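Local coordinates for protein monooxygenase (Agrobacterium tumefaciens, PDB 2I7G) that probably acts as a flavin-dependent monooxygenase of the bacterial luciferase-like family, its TIM-barrel chain pairing with a second copy in the assembly, at residues S102-S106 against D107-R111; E156-D159 against L160-L164. One frame throughout, in Å; residues are numbered along the deposited sequence. Where two conformers were deposited one is given.

Following the chain from its N terminus, strand 96-99 of the parallel barrel runs out into the loop where interaction 1 joins 102-106 to 107-111 and leads into helix 109-122. Strand 127-131 and helix 136-143 come next, and interaction 2 then falls inside helix 150-166. The two contacts are in series, neither nesting nor crossing, and each closes only a turn of a few residues. Their centres nevertheless lie about 10 Å apart, because helix 150-166 packs beside the loop. Lys-157 joins them: its NZ probably donates to Ser-105 O at 2.7 Å and to Asp-107 O at 2.8 Å, and Leu-164 of the same helix packs on Pro-109.

Interaction 1: residues S102-S106 against D107-R111; sequences SVLSS and DDPVR
Leu-104 and Asp-107 meet through the main chain: Asp-107 N donates to Leu-104 O at 2.9 Å, fairly straight at the hydrogen (163°). One residue earlier, Ser-106 N reaches Val-103 O, so successive bonds wind a short 3-10 turn at 104-105. From within this turn, Leu-104 extends one methyl forward along the chain, bringing CD1 to 4.4 Å from Pro-109 CB, an apolar touch between turn and helix start.

Asp-107 and Asp-108 both turn a carboxylate oxygen onto a nearby amide. With CG of Asp-107 turned roughly opposite its own N (chi1 -151°), OD1 accepts from Asp-108 N at 2.8 Å, on the anti side of the carboxylate. Asp-108, with CG almost exactly opposite its N (chi1 179°), is the N-cap: its OD1 takes Val-110 N at 2.9 Å from well above the carboxylate plane, and the same oxygen accepts from His-177 NE2. Aspartate suits this place because its short arm reaches an N-H that the first helical turn cannot satisfy, and its charge would probably be favoured at a helix N-terminus. Proline fits next, since its ring already holds phi near the helical value and the first turn needs no N-H from it.

Arg-111 of the second subunit donates through NH2 to Ser-106 O, placing the turn at the dimer interface. The whole is an N-capped helix start in the loop after a parallel barrel strand, a beta-to-alpha connection of the TIM-barrel fold.

Interaction 2: residues E156-D159 against L160-L164; sequences EKLD and LLLAL
Leu-158 and Leu-162 take different first torsions, and that difference brings them together. CG of Leu-158 stands opposite its backbone N (chi1 177°), whereas CG of Leu-162 lies beside its N and opposite the carbonyl carbon (chi1 -64°). This is an i to i+4 pair on one flank of an alpha helix, residues 150-166. The two branched ends cross at an angle, Leu-158 CG lying 4.1 Å from Leu-162 CD1, while CD1 of Leu-158 comes equally near Leu-162 CG.

The main chain of the same turn carries the regular ladder of helical bonds. Leu-160 N donates to Glu-156 O at 2.8 Å and Leu-161 N to Lys-157 O at the same length, both nearly straight. Ala-163 N closes on Asp-159 O at 3.0 Å.

The residue types follow the surroundings. Leucine fills a helix-to-sheet surface well: Leu-158 and Leu-161 touch Ile-198 and Val-196 of barrel strand 196-200, while Leu-160 lies against Pro-109 and Trp-172. Lys-157, extended from CB outward, adds Tyr-145 OH to the loop carbonyls that would compensate its buried charge, whereas Asp-159 OD2 accepts from Trp-172 NE1 and Glu-156 reaches Thr-175 and Lys-176 N. Between the residues of the leucine pair, Leu-162 N meets Leu-158 O at 3.0 Å, and Leu-162 CG rests 3.4 Å from that same oxygen, Leu-158 O.

Interaction 1: residues S102-S106 against D107-R111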
ATOM      1  N   SER B 102     -11.045  -5.492   5.280  1.00 22.44           N
ATOM      2  CA  SER B 102     -10.565  -4.175   5.687  1.00 22.28           C
ATOM      3  C   SER B 102     -11.376  -3.830   6.950  1.00 22.49           C
ATOM      4  O   SER B 102     -12.607  -3.817   6.903  1.00 22.61           O
ATOM      5  CB  SER B 102     -10.869  -3.159   4.593  1.00 22.45           C
ATOM      6  OG  SER B 102      -9.982  -3.289   3.491  1.00 24.01           O
ATOM      7  N   VAL B 103     -10.714  -3.576   8.082  1.00 21.56           N
ATOM      8  CA  VAL B 103     -11.447  -3.173   9.304  1.00 21.52           C
ATOM      9  C   VAL B 103     -11.691  -1.654   9.157  1.00 21.55           C
ATOM     10  O   VAL B 103     -10.981  -0.791   9.717  1.00 21.27           O
ATOM     11  CB  VAL B 103     -10.697  -3.549  10.604  1.00 22.03           C
ATOM     12  CG1 VAL B 103     -11.553  -3.173  11.836  1.00 21.50           C
ATOM     13  CG2 VAL B 103     -10.378  -5.077  10.600  1.00 23.60           C
ATOM     14  N   LEU B 104     -12.708  -1.348   8.365  1.00 21.26           N
ATOM     15  CA  LEU B 104     -12.921   0.017   7.925  1.00 22.34           C
ATOM     16  C   LEU B 104     -13.156   0.999   9.106  1.00 22.13           C
ATOM     17  O   LEU B 104     -12.705   2.163   9.048  1.00 23.37           O
ATOM     18  CB  LEU B 104     -14.098   0.041   6.946  1.00 22.04           C
ATOM     19  CG  LEU B 104     -14.411   1.419   6.365  1.00 23.31           C
ATOM     20  CD1 LEU B 104     -13.182   1.968   5.567  1.00 25.18           C
ATOM     21  CD2 LEU B 104     -15.670   1.300   5.461  1.00 24.97           C
ATOM     22  N   SER B 105     -13.864   0.537  10.139  0.50 22.12           N
ATOM     23  CA  SER B 105     -14.209   1.406  11.284  0.50 22.39           C
ATOM     24  C   SER B 105     -13.005   2.114  11.891  0.50 21.88           C
ATOM     25  O   SER B 105     -13.133   3.242  12.360  0.50 22.67           O
ATOM     26  CB  SER B 105     -14.933   0.632  12.383  0.50 22.08           C
ATOM     27  OG  SER B 105     -16.196   0.211  11.938  0.50 21.97           O
ATOM     28  N   SER B 106     -11.846   1.449  11.866  1.00 22.28           N
ATOM     29  CA  SER B 106     -10.638   1.985  12.500  1.00 23.21           C
ATOM     30  C   SER B 106      -9.665   2.616  11.510  1.00 23.87           C
ATOM     31  O   SER B 106      -8.570   2.981  11.895  1.00 24.59           O
ATOM     32  CB  SER B 106      -9.946   0.947  13.416  1.00 23.89           C
ATOM     33  OG  SER B 106      -9.961  -0.317  12.804  1.00 28.42           O
ATOM     34  N   ASP B 107     -10.110   2.815  10.267  1.00 23.31           N
ATOM     35  CA  ASP B 107      -9.205   3.344   9.231  1.00 24.34           C
ATOM     36  C   ASP B 107      -9.789   4.655   8.687  1.00 24.14           C
ATOM     37  O   ASP B 107     -10.904   5.085   9.062  1.00 23.24           O
ATOM     38  CB  ASP B 107      -8.954   2.297   8.134  1.00 24.57           C
ATOM     39  CG  ASP B 107      -7.526   2.445   7.441  1.00 26.82           C
ATOM     40  OD1 ASP B 107      -6.884   3.556   7.449  1.00 25.59           O
ATOM     41  OD2 ASP B 107      -7.069   1.419   6.861  1.00 27.41           O
ATOM     42  N   ASP B 108      -9.034   5.314   7.820  1.00 23.56           N
ATOM     43  CA  ASP B 108      -9.537   6.526   7.178  1.00 24.11           C
ATOM     44  C   ASP B 108     -10.054   6.124   5.796  1.00 23.66           C
ATOM     45  O   ASP B 108      -9.256   5.661   4.981  1.00 23.20           O
ATOM     46  CB  ASP B 108      -8.386   7.528   7.006  1.00 24.20           C
ATOM     47  CG  ASP B 108      -8.838   8.840   6.306  1.00 28.08           C
ATOM     48  OD1 ASP B 108      -9.982   8.942   5.765  1.00 29.95           O
ATOM     49  OD2 ASP B 108      -8.058   9.805   6.359  1.00 32.83           O
ATOM     50  N   PRO B 109     -11.379   6.252   5.532  1.00 23.65           N
ATOM     51  CA  PRO B 109     -11.924   5.829   4.231  1.00 24.17           C
ATOM     52  C   PRO B 109     -11.261   6.535   3.024  1.00 22.89           C
ATOM     53  O   PRO B 109     -11.196   5.928   1.959  1.00 21.57           O
ATOM     54  CB  PRO B 109     -13.410   6.177   4.305  1.00 24.35           C
ATOM     55  CG  PRO B 109     -13.709   6.425   5.747  1.00 26.96           C
ATOM     56  CD  PRO B 109     -12.428   6.718   6.464  1.00 23.96           C
ATOM     57  N   VAL B 110     -10.816   7.782   3.196  1.00 21.13           N
ATOM     58  CA  VAL B 110     -10.068   8.445   2.124  1.00 20.66           C
ATOM     59  C   VAL B 110      -8.795   7.648   1.770  1.00 20.10           C
ATOM     60  O   VAL B 110      -8.545   7.355   0.600  1.00 21.20           O
ATOM     61  CB  VAL B 110      -9.757   9.930   2.426  1.00 21.00           C
ATOM     62  CG1 VAL B 110      -8.969  10.508   1.264  1.00 22.77           C
ATOM     63  CG2 VAL B 110     -11.094  10.719   2.648  1.00 22.43           C
ATOM     64  N   ARG B 111      -8.009   7.295   2.782  1.00 20.41           N
ATOM     65  CA  ARG B 111      -6.805   6.488   2.534  1.00 20.87           C
ATOM     66  C   ARG B 111      -7.128   5.124   1.946  1.00 20.47           C
ATOM     67  O   ARG B 111      -6.446   4.683   1.025  1.00 20.79           O
ATOM     68  CB  ARG B 111      -5.959   6.281   3.810  1.00 20.45           C
ATOM     69  CG  ARG B 111      -5.540   7.570   4.481  1.00 20.15           C
ATOM     70  CD  ARG B 111      -4.480   8.303   3.629  1.00 20.52           C
ATOM     71  NE  ARG B 111      -3.917   9.407   4.435  1.00 19.24           N
ATOM     72  CZ  ARG B 111      -2.966  10.225   4.018  1.00 22.78           C
ATOM     73  NH1 ARG B 111      -2.440  10.083   2.810  1.00 20.26           N
ATOM     74  NH2 ARG B 111      -2.528  11.198   4.818  1.00 19.60           N
TER

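Interaction 2: residues E156-D159 against L160-L164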
ATOM      1  N   GLU B 156     -20.678   5.620   9.387  1.00 21.77           N
ATOM      2  CA  GLU B 156     -20.231   6.896   8.797  1.00 22.21           C
ATOM      3  C   GLU B 156     -19.118   6.622   7.791  1.00 22.90           C
ATOM      4  O   GLU B 156     -19.085   7.186   6.710  1.00 22.35           O
ATOM      5  CB  GLU B 156     -19.728   7.856   9.873  1.00 22.93           C
ATOM      6  CG  GLU B 156     -20.867   8.450  10.701  1.00 25.22           C
ATOM      7  CD  GLU B 156     -20.439   9.650  11.525  1.00 29.30           C
ATOM      8  OE1 GLU B 156     -19.279  10.092  11.378  1.00 30.03           O
ATOM      9  OE2 GLU B 156     -21.274  10.148  12.328  1.00 30.52           O
ATOM     10  N   LYS B 157     -18.198   5.737   8.152  1.00 21.80           N
ATOM     11  CA  LYS B 157     -17.029   5.524   7.273  1.00 22.30           C
ATOM     12  C   LYS B 157     -17.398   4.765   6.005  1.00 22.38           C
ATOM     13  O   LYS B 157     -16.859   5.018   4.923  1.00 21.94           O
ATOM     14  CB  LYS B 157     -15.881   4.867   8.033  1.00 21.82           C
ATOM     15  CG  LYS B 157     -15.241   5.858   8.996  1.00 22.67           C
ATOM     16  CD  LYS B 157     -14.181   5.166   9.915  1.00 22.26           C
ATOM     17  CE  LYS B 157     -13.403   6.215  10.682  1.00 23.82           C
ATOM     18  NZ  LYS B 157     -12.256   5.621  11.432  1.00 21.31           N
ATOM     19  N   LEU B 158     -18.356   3.861   6.138  1.00 23.15           N
ATOM     20  CA  LEU B 158     -18.899   3.177   4.975  1.00 22.75           C
ATOM     21  C   LEU B 158     -19.600   4.231   4.133  1.00 23.24           C
ATOM     22  O   LEU B 158     -19.416   4.223   2.897  1.00 20.17           O
ATOM     23  CB  LEU B 158     -19.854   2.039   5.380  1.00 23.03           C
ATOM     24  CG  LEU B 158     -20.530   1.305   4.225  1.00 22.69           C
ATOM     25  CD1 LEU B 158     -19.500   0.728   3.236  1.00 23.49           C
ATOM     26  CD2 LEU B 158     -21.390   0.169   4.746  1.00 23.87           C
ATOM     27  N   ASP B 159     -20.438   5.124   4.766  1.00 21.81           N
ATOM     28  CA  ASP B 159     -21.118   6.178   4.012  1.00 22.80           C
ATOM     29  C   ASP B 159     -20.080   7.049   3.261  1.00 23.18           C
ATOM     30  O   ASP B 159     -20.207   7.300   2.048  1.00 22.02           O
ATOM     31  CB  ASP B 159     -21.944   7.062   4.951  1.00 21.90           C
ATOM     32  CG  ASP B 159     -22.773   8.074   4.209  1.00 27.07           C
ATOM     33  OD1 ASP B 159     -23.713   7.660   3.495  1.00 30.70           O
ATOM     34  OD2 ASP B 159     -22.521   9.290   4.384  1.00 28.21           O
ATOM     35  N   LEU B 160     -19.013   7.465   3.964  1.00 23.63           N
ATOM     36  CA  LEU B 160     -17.920   8.188   3.229  1.00 24.04           C
ATOM     37  C   LEU B 160     -17.282   7.382   2.064  1.00 23.00           C
ATOM     38  O   LEU B 160     -17.158   7.868   0.929  1.00 23.43           O
ATOM     39  CB  LEU B 160     -16.896   8.719   4.189  1.00 23.49           C
ATOM     40  CG  LEU B 160     -15.686   9.422   3.574  1.00 23.44           C
ATOM     41  CD1 LEU B 160     -16.132  10.566   2.640  1.00 21.83           C
ATOM     42  CD2 LEU B 160     -14.861   9.911   4.774  1.00 22.59           C
ATOM     43  N   LEU B 161     -16.885   6.141   2.325  1.00 22.41           N
ATOM     44  CA  LEU B 161     -16.294   5.310   1.272  1.00 21.98           C
ATOM     45  C   LEU B 161     -17.186   5.241   0.029  1.00 22.04           C
ATOM     46  O   LEU B 161     -16.703   5.343  -1.099  1.00 21.24           O
ATOM     47  CB  LEU B 161     -16.030   3.890   1.793  1.00 21.68           C
ATOM     48  CG  LEU B 161     -15.325   2.921   0.850  1.00 22.18           C
ATOM     49  CD1 LEU B 161     -13.989   3.447   0.339  1.00 25.16           C
ATOM     50  CD2 LEU B 161     -15.151   1.572   1.565  1.00 22.47           C
ATOM     51  N   LEU B 162     -18.485   5.061   0.226  1.00 22.21           N
ATOM     52  CA  LEU B 162     -19.403   4.990  -0.923  1.00 22.47           C
ATOM     53  C   LEU B 162     -19.528   6.342  -1.652  1.00 22.64           C
ATOM     54  O   LEU B 162     -19.621   6.379  -2.882  1.00 22.71           O
ATOM     55  CB  LEU B 162     -20.790   4.510  -0.479  1.00 22.86           C
ATOM     56  CG  LEU B 162     -20.812   3.070   0.072  1.00 23.51           C
ATOM     57  CD1 LEU B 162     -22.159   2.716   0.737  1.00 25.69           C
ATOM     58  CD2 LEU B 162     -20.439   2.027  -0.997  1.00 25.20           C
ATOM     59  N   ALA B 163     -19.496   7.439  -0.895  1.00 21.58           N
ATOM     60  CA  ALA B 163     -19.504   8.791  -1.482  1.00 22.60           C
ATOM     61  C   ALA B 163     -18.268   8.993  -2.370  1.00 23.43           C
ATOM     62  O   ALA B 163     -18.382   9.519  -3.488  1.00 22.83           O
ATOM     63  CB  ALA B 163     -19.537   9.824  -0.383  1.00 22.08           C
ATOM     64  N   LEU B 164     -17.119   8.529  -1.871  1.00 21.36           N
ATOM     65  CA  LEU B 164     -15.840   8.688  -2.576  1.00 23.98           C
ATOM     66  C   LEU B 164     -15.856   7.935  -3.885  1.00 23.51           C
ATOM     67  O   LEU B 164     -15.368   8.427  -4.893  1.00 25.12           O
ATOM     68  CB  LEU B 164     -14.691   8.170  -1.713  1.00 22.51           C
ATOM     69  CG  LEU B 164     -14.369   8.939  -0.431  1.00 24.62           C
ATOM     70  CD1 LEU B 164     -13.311   8.169   0.345  1.00 24.65           C
ATOM     71  CD2 LEU B 164     -13.927  10.399  -0.757  1.00 28.91           C
TER